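Hypothetical protein SA0798 (Staphylococcus aureus subsp. aureus N315, PDB 1XG8) is of unknown function but belongs to the DUF1462 family of the thioredoxin clan and probably adopts a thioredoxin-like fold. Local coordinates at residues 11-16 with 68-73; 83-88 with 105-110. All blocks are in the same frame, centred on the assembly; numbering follows the deposited sequence.

Overall arrangement
Both contacts set a helix against the same mixed four-stranded sheet, ordered 48-54, 8-14, 82-85, 88-92. Interaction 1 sets helix 64-74 against strand 8-14, and interaction 2 joins the hairpin of strands 82-85 and 88-92 to the C-terminal helix 97-110. Their centres lie about 18 Å apart, on opposite sides of the chain's centre, and interaction 1 is complete in the sequence before interaction 2 begins. They meet directly through neighbouring strands: Val11 N lies 2.8 Å from Thr84 O, a probable hydrogen bond, and the Phe69 ring packs on Thr84. The strand order and the flanking helices are consistent with a thioredoxin-like architecture.

Interaction 1: residues 11-16 with 68-73; sequences VVYGAD and QFIERI
Tyr13, the one residue of strand 11-14 to make close contact with helix 68-73, touches three apolar residues of the helix: Phe69, Ile70 and Ile73. Phe69 CB sits over one face of the Tyr13 ring, 4.2 Å from its centroid and 14° off the normal, which is the geometry of a CH-pi contact. The opposite face carries Val11 CG1 from the same strand, displaced toward the rim, so the phenol ring is sandwiched between aliphatic carbons. The two aromatic rings meet obliquely, with planes at 41°, and Phe69 CD2 comes 3.9 Å from Tyr13 CE2.

Aliphatic contacts complete the interface. Ile70 CG1 lies 3.8 Å from Tyr13 CD1, the two side chains crossing at about a right angle. Ile73 reaches the root of the tyrosine, its CD1 3.7 Å from Tyr13 CB. That methyl is carried there by a chain whose CG1 stands beside the backbone N and which runs on extended to CD1.

The polar end of the tyrosine turns to a residue just before the helical segment: its OH is hydrogen-bonded to Asp66 OD1, which ties the buried phenol to the start of helix 64-74. Ile53 and Thr84, from the strands on either side of 8-14, also touch the Tyr13 side chain. The next residue back along the strand, Val12, packs instead on Tyr32 and Leu35 of helix 28-42. With axes 9.5 Å apart and inclined by 34°, strand and helix show the helix-on-sheet packing of an alpha/beta sandwich, consistent with a thioredoxin-like fold.

Interaction 2: residues 83-88 with 105-110; sequences ITMNDE and DQKLVN
A beta hairpin with a type I' turn, Met85 to Glu88, provides one side of this contact, and the last turns of the C-terminal helix 97-110 provide the other. Two backbone bonds close the hairpin, Met85 N to Glu88 O at 3.1 Å and Glu88 N to Met85 O at 3.2 Å. Asn86 and Asp87, at the turn's centre, both have positive phi, as this turn type requires. Met85 and Glu88 flank these two residues, and both have CB directed toward the helix, where Lys107 meets them.

The polar part is a salt bridge: Lys107 NZ donates to Glu88 OE1 at 2.9 Å, using the syn lone pair of that oxygen. The two side chains reach for each other across the gap. Past CG the glutamate stays stretched out, while the lysine bends at its last torsion (chi4 45°), turning NZ to the carboxylate and leaving Lys107 CE 3.3 Å from Glu88 OE1.

The apolar part of the contact is Met85 CE against Lys107 CD, 3.7 Å apart, the methionine and the lysine stem running antiparallel alongside each other. A bend at the thioether (chi3 75°) sets the methyl against the lysine methylenes. Met85 also packs on Phe103 and Ile104 one turn earlier in the helix, and Leu3 of the N-terminal region touches Lys107. The backbones stay well apart, Met85 CA to Lys107 CA being 11.5 Å, so long side chains bridge the gap. Such a hairpin followed by a terminal helix that packs on the sheet is consistent with the C-terminal beta-beta-alpha unit of a thioredoxin-like fold.

Interaction 1: residues 11-16 with 68-73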
loop_
_atom_site.group_PDB
_atom_site.type_symbol
_atom_site.label_atom_id
_atom_site.label_comp_id
_atom_site.label_asym_id
_atom_site.label_seq_id
_atom_site.Cartn_x
_atom_site.Cartn_y
_atom_site.Cartn_z
ATOM N N VAL A 11 4.195 1.644 -0.472
ATOM C CA VAL A 11 4.116 1.975 0.945
ATOM C C VAL A 11 2.853 1.444 1.604
ATOM O O VAL A 11 1.799 1.319 0.971
ATOM C CB VAL A 11 4.183 3.511 1.177
ATOM C CG1 VAL A 11 4.180 3.825 2.671
ATOM C CG2 VAL A 11 5.430 4.076 0.533
ATOM N N VAL A 12 2.994 1.096 2.876
ATOM C CA VAL A 12 1.885 0.628 3.692
ATOM C C VAL A 12 1.826 1.565 4.891
ATOM O O VAL A 12 2.762 1.634 5.690
ATOM C CB VAL A 12 2.090 -0.836 4.208
ATOM C CG1 VAL A 12 1.112 -1.136 5.354
ATOM C CG2 VAL A 12 1.857 -1.829 3.071
ATOM N N TYR A 13 0.746 2.321 4.989
ATOM C CA TYR A 13 0.559 3.218 6.122
ATOM C C TYR A 13 -0.296 2.409 7.089
ATOM O O TYR A 13 -1.268 1.774 6.680
ATOM C CB TYR A 13 -0.197 4.484 5.699
ATOM C CG TYR A 13 0.551 5.337 4.710
ATOM C CD1 TYR A 13 1.440 6.319 5.137
ATOM C CD2 TYR A 13 0.399 5.139 3.344
ATOM C CE1 TYR A 13 2.163 7.087 4.227
ATOM C CE2 TYR A 13 1.114 5.893 2.427
ATOM C CZ TYR A 13 1.993 6.866 2.871
ATOM O OH TYR A 13 2.696 7.617 1.954
ATOM N N GLY A 14 0.072 2.406 8.361
ATOM C CA GLY A 14 -0.714 1.669 9.324
ATOM C C GLY A 14 -0.204 1.875 10.729
ATOM O O GLY A 14 0.424 2.884 11.035
ATOM N N ALA A 15 -0.481 0.912 11.592
ATOM C CA ALA A 15 -0.035 0.994 12.967
ATOM C C ALA A 15 0.076 -0.417 13.528
ATOM O O ALA A 15 -0.453 -1.368 12.955
ATOM C CB ALA A 15 -1.014 1.820 13.774
ATOM N N ASP A 16 0.763 -0.550 14.653
ATOM C CA ASP A 16 0.938 -1.851 15.270
ATOM C C ASP A 16 -0.321 -2.287 16.017
ATOM O O ASP A 16 -0.311 -3.280 16.744
ATOM C CB ASP A 16 2.141 -1.812 16.214
ATOM C CG ASP A 16 2.648 -3.196 16.562
ATOM O OD1 ASP A 16 2.710 -4.055 15.655
ATOM O OD2 ASP A 16 2.995 -3.422 17.737
ATOM N N GLN A 68 0.096 13.521 3.565
ATOM C CA GLN A 68 -1.194 13.655 2.907
ATOM C C GLN A 68 -2.121 12.469 3.152
ATOM O O GLN A 68 -3.313 12.655 3.396
ATOM C CB GLN A 68 -0.995 13.848 1.409
ATOM C CG GLN A 68 -2.248 13.611 0.585
ATOM C CD GLN A 68 -2.128 14.197 -0.804
ATOM O OE1 GLN A 68 -2.159 15.423 -0.973
ATOM N NE2 GLN A 68 -1.972 13.330 -1.809
ATOM N N PHE A 69 -1.585 11.252 3.072
ATOM C CA PHE A 69 -2.396 10.054 3.308
ATOM C C PHE A 69 -2.658 9.842 4.803
ATOM O O PHE A 69 -3.768 9.473 5.210
ATOM C CB PHE A 69 -1.701 8.821 2.732
ATOM C CG PHE A 69 -1.775 8.731 1.241
ATOM C CD1 PHE A 69 -3.001 8.545 0.608
ATOM C CD2 PHE A 69 -0.625 8.816 0.469
ATOM C CE1 PHE A 69 -3.080 8.442 -0.769
ATOM C CE2 PHE A 69 -0.691 8.715 -0.912
ATOM C CZ PHE A 69 -1.922 8.525 -1.533
ATOM N N ILE A 70 -1.623 10.076 5.611
ATOM C CA ILE A 70 -1.722 9.928 7.057
ATOM C C ILE A 70 -2.828 10.832 7.594
ATOM O O ILE A 70 -3.510 10.490 8.557
ATOM C CB ILE A 70 -0.397 10.292 7.738
ATOM C CG1 ILE A 70 0.696 9.321 7.285
ATOM C CG2 ILE A 70 -0.571 10.256 9.253
ATOM C CD1 ILE A 70 2.063 9.604 7.861
ATOM N N GLU A 71 -3.002 11.984 6.953
ATOM C CA GLU A 71 -4.028 12.941 7.347
ATOM C C GLU A 71 -5.428 12.357 7.122
ATOM O O GLU A 71 -6.303 12.451 7.989
ATOM C CB GLU A 71 -3.872 14.238 6.538
ATOM C CG GLU A 71 -2.570 15.016 6.787
ATOM C CD GLU A 71 -2.696 16.130 7.839
ATOM O OE1 GLU A 71 -1.665 16.777 8.154
ATOM O OE2 GLU A 71 -3.818 16.366 8.349
ATOM N N ARG A 72 -5.633 11.743 5.960
ATOM C CA ARG A 72 -6.929 11.157 5.617
ATOM C C ARG A 72 -7.275 9.997 6.535
ATOM O O ARG A 72 -8.441 9.734 6.816
ATOM C CB ARG A 72 -6.904 10.676 4.173
ATOM C CG ARG A 72 -5.985 11.510 3.331
ATOM C CD ARG A 72 -6.031 11.116 1.882
ATOM N NE ARG A 72 -7.343 11.366 1.309
ATOM C CZ ARG A 72 -7.586 11.346 0.007
ATOM N NH1 ARG A 72 -6.595 11.087 -0.832
ATOM N NH2 ARG A 72 -8.807 11.591 -0.451
ATOM N N ILE A 73 -6.247 9.287 6.984
ATOM C CA ILE A 73 -6.457 8.168 7.879
ATOM C C ILE A 73 -6.836 8.732 9.242
ATOM O O ILE A 73 -7.803 8.288 9.863
ATOM C CB ILE A 73 -5.180 7.319 8.035
ATOM C CG1 ILE A 73 -4.777 6.716 6.686
ATOM C CG2 ILE A 73 -5.415 6.229 9.080
ATOM C CD1 ILE A 73 -3.526 5.837 6.742
#

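Interaction 2: residues 83-88 with 105-110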
loop_
_atom_site.group_PDB
_atom_site.type_symbol
_atom_site.label_atom_id
_atom_site.label_comp_id
_atom_site.label_asym_id
_atom_site.label_seq_id
_atom_site.Cartn_x
_atom_site.Cartn_y
_atom_site.Cartn_z
ATOM N N ILE A 83 -2.464 1.047 1.322
ATOM C CA ILE A 83 -1.409 0.724 0.381
ATOM C C ILE A 83 -1.341 1.773 -0.715
ATOM O O ILE A 83 -2.372 2.176 -1.255
ATOM C CB ILE A 83 -1.652 -0.648 -0.308
ATOM C CG1 ILE A 83 -1.747 -1.758 0.739
ATOM C CG2 ILE A 83 -0.524 -0.940 -1.287
ATOM C CD1 ILE A 83 -1.694 -3.165 0.177
ATOM N N THR A 84 -0.134 2.239 -1.021
ATOM C CA THR A 84 0.043 3.195 -2.111
ATOM C C THR A 84 1.254 2.751 -2.910
ATOM O O THR A 84 2.192 2.179 -2.357
ATOM C CB THR A 84 0.289 4.661 -1.642
ATOM O OG1 THR A 84 1.508 4.731 -0.905
ATOM C CG2 THR A 84 -0.866 5.170 -0.795
ATOM N N MET A 85 1.217 2.975 -4.218
ATOM C CA MET A 85 2.338 2.619 -5.088
ATOM C C MET A 85 2.684 3.849 -5.906
ATOM O O MET A 85 1.877 4.322 -6.705
ATOM C CB MET A 85 1.990 1.462 -6.021
ATOM C CG MET A 85 3.146 1.103 -6.959
ATOM S SD MET A 85 2.849 -0.357 -7.980
ATOM C CE MET A 85 1.717 0.296 -9.177
ATOM N N ASN A 86 3.886 4.366 -5.678
ATOM C CA ASN A 86 4.344 5.564 -6.359
ATOM C C ASN A 86 3.443 6.730 -5.960
ATOM O O ASN A 86 3.109 7.588 -6.778
ATOM C CB ASN A 86 4.339 5.337 -7.874
ATOM C CG ASN A 86 5.431 4.368 -8.317
ATOM O OD1 ASN A 86 5.291 3.676 -9.326
ATOM N ND2 ASN A 86 6.530 4.327 -7.564
ATOM N N ASP A 87 3.056 6.736 -4.683
ATOM C CA ASP A 87 2.202 7.774 -4.104
ATOM C C ASP A 87 0.762 7.795 -4.579
ATOM O O ASP A 87 0.037 8.749 -4.306
ATOM C CB ASP A 87 2.806 9.158 -4.331
ATOM C CG ASP A 87 3.971 9.436 -3.416
ATOM O OD1 ASP A 87 3.782 9.381 -2.181
ATOM O OD2 ASP A 87 5.076 9.711 -3.929
ATOM N N GLU A 88 0.342 6.756 -5.289
ATOM C CA GLU A 88 -1.028 6.687 -5.774
ATOM C C GLU A 88 -1.830 5.744 -4.876
ATOM O O GLU A 88 -1.320 4.701 -4.459
ATOM C CB GLU A 88 -1.054 6.170 -7.211
ATOM C CG GLU A 88 -0.183 6.955 -8.174
ATOM C CD GLU A 88 -0.178 6.356 -9.568
ATOM O OE1 GLU A 88 0.190 5.166 -9.718
ATOM O OE2 GLU A 88 -0.543 7.081 -10.518
ATOM N N ASP A 105 -1.686 -4.583 -13.164
ATOM C CA ASP A 105 -2.019 -5.101 -14.495
ATOM C C ASP A 105 -2.518 -4.000 -15.411
ATOM O O ASP A 105 -2.134 -3.924 -16.578
ATOM C CB ASP A 105 -3.089 -6.182 -14.397
ATOM C CG ASP A 105 -2.569 -7.449 -13.772
ATOM O OD1 ASP A 105 -1.338 -7.546 -13.547
ATOM O OD2 ASP A 105 -3.389 -8.356 -13.514
ATOM N N GLN A 106 -3.384 -3.151 -14.872
ATOM C CA GLN A 106 -3.938 -2.048 -15.632
ATOM C C GLN A 106 -2.809 -1.189 -16.186
ATOM O O GLN A 106 -2.881 -0.740 -17.329
ATOM C CB GLN A 106 -4.857 -1.208 -14.741
ATOM C CG GLN A 106 -5.561 -0.073 -15.456
ATOM C CD GLN A 106 -4.605 1.011 -15.911
ATOM O OE1 GLN A 106 -3.707 1.418 -15.166
ATOM N NE2 GLN A 106 -4.795 1.494 -17.134
ATOM N N LYS A 107 -1.770 -0.964 -15.381
ATOM C CA LYS A 107 -0.623 -0.161 -15.809
ATOM C C LYS A 107 0.169 -0.861 -16.914
ATOM O O LYS A 107 0.498 -0.252 -17.931
ATOM C CB LYS A 107 0.296 0.127 -14.618
ATOM C CG LYS A 107 -0.082 1.371 -13.832
ATOM C CD LYS A 107 0.608 1.388 -12.482
ATOM C CE LYS A 107 0.815 2.803 -11.965
ATOM N NZ LYS A 107 -0.382 3.653 -12.119
ATOM N N LEU A 108 0.460 -2.142 -16.706
ATOM C CA LEU A 108 1.205 -2.942 -17.673
ATOM C C LEU A 108 0.534 -2.914 -19.040
ATOM O O LEU A 108 1.188 -2.741 -20.072
ATOM C CB LEU A 108 1.293 -4.396 -17.200
ATOM C CG LEU A 108 1.972 -4.622 -15.858
ATOM C CD1 LEU A 108 1.991 -6.107 -15.545
ATOM C CD2 LEU A 108 3.385 -4.054 -15.904
ATOM N N VAL A 109 -0.782 -3.098 -19.026
ATOM C CA VAL A 109 -1.597 -3.125 -20.232
ATOM C C VAL A 109 -1.735 -1.775 -20.922
ATOM O O VAL A 109 -1.748 -1.705 -22.141
ATOM C CB VAL A 109 -3.015 -3.684 -19.902
ATOM C CG1 VAL A 109 -4.043 -3.201 -20.910
ATOM C CG2 VAL A 109 -2.970 -5.203 -19.881
ATOM N N ASN A 110 -1.826 -0.697 -20.160
ATOM C CA ASN A 110 -2.001 0.593 -20.798
ATOM C C ASN A 110 -0.778 1.484 -20.874
ATOM O O ASN A 110 -0.552 2.129 -21.892
ATOM C CB ASN A 110 -3.160 1.331 -20.142
ATOM C CG ASN A 110 -4.447 0.544 -20.211
ATOM O OD1 ASN A 110 -4.889 -0.054 -19.226
ATOM N ND2 ASN A 110 -5.052 0.520 -21.391
#